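Local atomic coordinates of 2'-deoxycytidine 5'-triphosphate deaminase (Agrobacterium tumefaciens, PDB entry 2R9Q), a protein that probably deaminates dCTP to dUTP, supplying a precursor for thymidine nucleotide synthesis. Residues B[122-128]-B[143-149]. Sequence-based numbering, arbitrary orientation.
Sequences FTRVMTD and PLYLEIS
The ring of Phe122 receives Glu147 at its edge: OE1 lies in the ring plane, 3.8 Å from CE2, and the carboxylate is turned only 14° from that plane. One face of the Arg124 guanidinium is met by CE1 of the same ring, and Met126 O stands in plane at the edge of the Tyr145 ring. These groups decorate an antiparallel strand pair in the N-terminal domain, of the dUTPase-like beta fold, and illustrate how such a ladder sorts its side chains. Phe122, Arg124 and Met126 share one face with Ser149, Glu147 and Tyr145, each couple a hydrogen-bonded pair. The bond from Glu147 N to Arg124 O, at 2.8 Å, is fairly straight (159°).

With CG opposite its backbone N (chi1 -163°) and the chain extended beyond, Glu147 brings OE1 against both Phe122 CE2 and Arg124 CG. Ser57 binds this oxygen, whereas Arg124 turns away, giving NH1 to Thr123 O and NH2 to Gly287 O of a second subunit.

On the other face, Val125 CG2 meets Leu146 CD1 at 3.5 Å, a close apolar contact backed by strand 162-170. Beyond the Met126-Tyr145 pair, Pro143 CD rests 3.5 Å from Asp128 OD2, while OD1 is bound by Val66 N and accepts a 2.6 Å hydrogen bond from a water that also bonds Tyr145 OH at 2.8 Å.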
ATOM      1  N   PHE B 122     -10.122  14.106  -3.316  1.00 49.92           N
ATOM      2  CA  PHE B 122      -9.222  15.108  -3.867  1.00 50.73           C
ATOM      3  C   PHE B 122      -9.874  15.751  -5.072  1.00 50.69           C
ATOM      4  O   PHE B 122     -10.359  15.066  -5.959  1.00 49.99           O
ATOM      5  CB  PHE B 122      -7.890  14.440  -4.196  1.00 51.71           C
ATOM      6  CG  PHE B 122      -6.960  15.245  -5.016  1.00 52.13           C
ATOM      7  CD1 PHE B 122      -5.826  15.823  -4.428  1.00 53.47           C
ATOM      8  CD2 PHE B 122      -7.160  15.388  -6.371  1.00 54.25           C
ATOM      9  CE1 PHE B 122      -4.956  16.545  -5.167  1.00 55.01           C
ATOM     10  CE2 PHE B 122      -6.259  16.112  -7.144  1.00 55.89           C
ATOM     11  CZ  PHE B 122      -5.152  16.698  -6.523  1.00 54.58           C
ATOM     12  N   THR B 123      -9.893  17.078  -5.082  1.00 51.73           N
ATOM     13  CA  THR B 123     -10.427  17.879  -6.178  1.00 52.79           C
ATOM     14  C   THR B 123      -9.562  19.126  -6.450  1.00 53.53           C
ATOM     15  O   THR B 123      -8.919  19.652  -5.553  1.00 53.59           O
ATOM     16  CB  THR B 123     -11.942  18.311  -5.956  1.00 52.51           C
ATOM     17  OG1 THR B 123     -12.055  19.209  -4.854  1.00 51.34           O
ATOM     18  CG2 THR B 123     -12.842  17.106  -5.717  1.00 52.05           C
ATOM     19  N   ARG B 124      -9.555  19.550  -7.708  1.00 54.22           N
ATOM     20  CA  ARG B 124      -8.907  20.764  -8.189  1.00 55.05           C
ATOM     21  C   ARG B 124      -9.770  21.372  -9.295  1.00 55.22           C
ATOM     22  O   ARG B 124     -10.087  20.710 -10.270  1.00 53.56           O
ATOM     23  CB  ARG B 124      -7.542  20.451  -8.811  1.00 55.61           C
ATOM     24  CG  ARG B 124      -6.539  19.857  -7.890  1.00 56.60           C
ATOM     25  CD  ARG B 124      -6.029  20.860  -6.930  1.00 58.71           C
ATOM     26  NE  ARG B 124      -4.881  20.343  -6.187  1.00 58.63           N
ATOM     27  CZ  ARG B 124      -4.958  19.768  -4.995  1.00 62.11           C
ATOM     28  NH1 ARG B 124      -6.129  19.593  -4.382  1.00 64.60           N
ATOM     29  NH2 ARG B 124      -3.855  19.347  -4.411  1.00 64.40           N
ATOM     30  N   VAL B 125     -10.149  22.633  -9.140  1.00 56.99           N
ATOM     31  CA  VAL B 125     -10.692  23.411 -10.250  1.00 57.85           C
ATOM     32  C   VAL B 125      -9.590  23.922 -11.199  1.00 59.34           C
ATOM     33  O   VAL B 125      -8.566  24.468 -10.769  1.00 58.76           O
ATOM     34  CB  VAL B 125     -11.573  24.546  -9.777  1.00 57.48           C
ATOM     35  CG1 VAL B 125     -12.146  25.298 -10.955  1.00 55.30           C
ATOM     36  CG2 VAL B 125     -12.688  23.996  -8.940  1.00 57.70           C
ATOM     37  N   MET B 126      -9.782  23.687 -12.492  1.00 61.49           N
ATOM     38  CA  MET B 126      -8.889  24.265 -13.491  1.00 64.10           C
ATOM     39  C   MET B 126      -9.598  25.182 -14.500  1.00 63.77           C
ATOM     40  O   MET B 126     -10.778  25.019 -14.815  1.00 63.12           O
ATOM     41  CB  MET B 126      -7.979  23.217 -14.170  1.00 63.63           C
ATOM     42  CG  MET B 126      -8.632  21.946 -14.617  1.00 65.27           C
ATOM     43  SD  MET B 126      -7.484  20.688 -15.229  1.00 67.69           S
ATOM     44  CE  MET B 126      -6.833  21.412 -16.698  1.00 64.57           C
ATOM     45  N   THR B 127      -8.840  26.206 -14.905  1.00 64.77           N
ATOM     46  CA  THR B 127      -9.200  27.164 -15.925  1.00 65.32           C
ATOM     47  C   THR B 127      -8.325  26.951 -17.168  1.00 65.58           C
ATOM     48  O   THR B 127      -7.255  26.352 -17.101  1.00 64.11           O
ATOM     49  CB  THR B 127      -9.050  28.662 -15.461  1.00 65.14           C
ATOM     50  OG1 THR B 127      -7.720  28.930 -14.997  1.00 67.39           O
ATOM     51  CG2 THR B 127     -10.011  29.039 -14.448  1.00 62.38           C
ATOM     52  N   ASP B 128      -8.815  27.436 -18.305  1.00 67.11           N
ATOM     53  CA  ASP B 128      -7.985  27.616 -19.505  1.00 68.09           C
ATOM     54  C   ASP B 128      -6.784  28.496 -19.140  1.00 68.67           C
ATOM     55  O   ASP B 128      -6.914  29.444 -18.357  1.00 68.61           O
ATOM     56  CB  ASP B 128      -8.775  28.289 -20.632  1.00 68.42           C
ATOM     57  CG  ASP B 128      -9.779  27.354 -21.342  1.00 68.52           C
ATOM     58  OD1 ASP B 128      -9.901  26.141 -21.034  1.00 65.08           O
ATOM     59  OD2 ASP B 128     -10.456  27.872 -22.254  1.00 70.66           O
ATOM     60  N   PRO B 143     -14.511  28.341 -19.641  1.00 63.02           N
ATOM     61  CA  PRO B 143     -15.088  27.194 -18.976  1.00 63.04           C
ATOM     62  C   PRO B 143     -14.356  26.855 -17.689  1.00 62.15           C
ATOM     63  O   PRO B 143     -13.273  27.367 -17.437  1.00 61.45           O
ATOM     64  CB  PRO B 143     -14.908  26.088 -20.006  1.00 62.81           C
ATOM     65  CG  PRO B 143     -13.669  26.443 -20.657  1.00 63.48           C
ATOM     66  CD  PRO B 143     -13.614  27.926 -20.730  1.00 62.89           C
ATOM     67  N   LEU B 144     -14.991  26.005 -16.877  1.00 61.72           N
ATOM     68  CA  LEU B 144     -14.395  25.474 -15.657  1.00 60.29           C
ATOM     69  C   LEU B 144     -14.412  23.938 -15.694  1.00 59.35           C
ATOM     70  O   LEU B 144     -15.314  23.313 -16.272  1.00 57.31           O
ATOM     71  CB  LEU B 144     -15.124  26.000 -14.410  1.00 60.19           C
ATOM     72  CG  LEU B 144     -15.153  27.502 -14.088  1.00 60.12           C
ATOM     73  CD1 LEU B 144     -16.202  27.808 -12.977  1.00 58.51           C
ATOM     74  CD2 LEU B 144     -13.777  28.074 -13.708  1.00 59.06           C
ATOM     75  N   TYR B 145     -13.383  23.355 -15.079  1.00 59.13           N
ATOM     76  CA  TYR B 145     -13.207  21.915 -15.015  1.00 58.71           C
ATOM     77  C   TYR B 145     -12.914  21.522 -13.590  1.00 57.43           C
ATOM     78  O   TYR B 145     -12.266  22.287 -12.856  1.00 56.23           O
ATOM     79  CB  TYR B 145     -12.081  21.476 -15.946  1.00 59.34           C
ATOM     80  CG  TYR B 145     -12.346  21.794 -17.393  1.00 60.32           C
ATOM     81  CD1 TYR B 145     -12.881  20.836 -18.256  1.00 61.35           C
ATOM     82  CD2 TYR B 145     -12.087  23.062 -17.908  1.00 60.31           C
ATOM     83  CE1 TYR B 145     -13.145  21.132 -19.580  1.00 60.19           C
ATOM     84  CE2 TYR B 145     -12.366  23.360 -19.226  1.00 60.89           C
ATOM     85  CZ  TYR B 145     -12.894  22.391 -20.057  1.00 60.56           C
ATOM     86  OH  TYR B 145     -13.151  22.671 -21.379  1.00 61.78           O
ATOM     87  N   LEU B 146     -13.453  20.372 -13.174  1.00 55.87           N
ATOM     88  CA  LEU B 146     -13.073  19.753 -11.886  1.00 55.20           C
ATOM     89  C   LEU B 146     -12.285  18.457 -12.099  1.00 54.38           C
ATOM     90  O   LEU B 146     -12.738  17.522 -12.733  1.00 53.95           O
ATOM     91  CB  LEU B 146     -14.263  19.531 -10.949  1.00 54.63           C
ATOM     92  CG  LEU B 146     -13.989  19.309  -9.456  1.00 54.54           C
ATOM     93  CD1 LEU B 146     -13.353  20.521  -8.818  1.00 50.77           C
ATOM     94  CD2 LEU B 146     -15.234  18.889  -8.668  1.00 54.47           C
ATOM     95  N   GLU B 147     -11.065  18.455 -11.598  1.00 53.92           N
ATOM     96  CA  GLU B 147     -10.302  17.239 -11.411  1.00 53.79           C
ATOM     97  C   GLU B 147     -10.747  16.520 -10.130  1.00 52.15           C
ATOM     98  O   GLU B 147     -10.822  17.135  -9.069  1.00 50.93           O
ATOM     99  CB  GLU B 147      -8.853  17.593 -11.328  1.00 54.54           C
ATOM    100  CG  GLU B 147      -7.892  16.474 -11.521  1.00 57.98           C
ATOM    101  CD  GLU B 147      -6.459  17.018 -11.734  1.00 63.34           C
ATOM    102  OE1 GLU B 147      -5.752  17.255 -10.715  1.00 63.64           O
ATOM    103  OE2 GLU B 147      -6.061  17.219 -12.923  1.00 66.23           O
ATOM    104  N   ILE B 148     -11.060  15.229 -10.248  1.00 50.46           N
ATOM    105  CA  ILE B 148     -11.547  14.431  -9.137  1.00 49.46           C
ATOM    106  C   ILE B 148     -10.736  13.169  -9.013  1.00 48.81           C
ATOM    107  O   ILE B 148     -10.652  12.365  -9.938  1.00 47.07           O
ATOM    108  CB  ILE B 148     -13.075  14.014  -9.240  1.00 49.50           C
ATOM    109  CG1 ILE B 148     -14.005  15.176  -9.543  1.00 49.40           C
ATOM    110  CG2 ILE B 148     -13.558  13.304  -7.938  1.00 50.44           C
ATOM    111  CD1 ILE B 148     -15.419  14.775  -9.995  1.00 47.04           C
ATOM    112  N   SER B 149     -10.178  12.987  -7.829  1.00 48.89           N
ATOM    113  CA  SER B 149      -9.593  11.713  -7.424  1.00 49.92           C
ATOM    114  C   SER B 149     -10.043  11.288  -6.026  1.00 50.43           C
ATOM    115  O   SER B 149      -9.607  11.864  -5.022  1.00 50.74           O
ATOM    116  CB  SER B 149      -8.066  11.764  -7.478  1.00 49.95           C
ATOM    117  OG  SER B 149      -7.578  10.454  -7.401  1.00 48.95           O
TER
HETATM  118  O   HOH W   1     -11.079  24.300 -22.446  1.00 37.37           O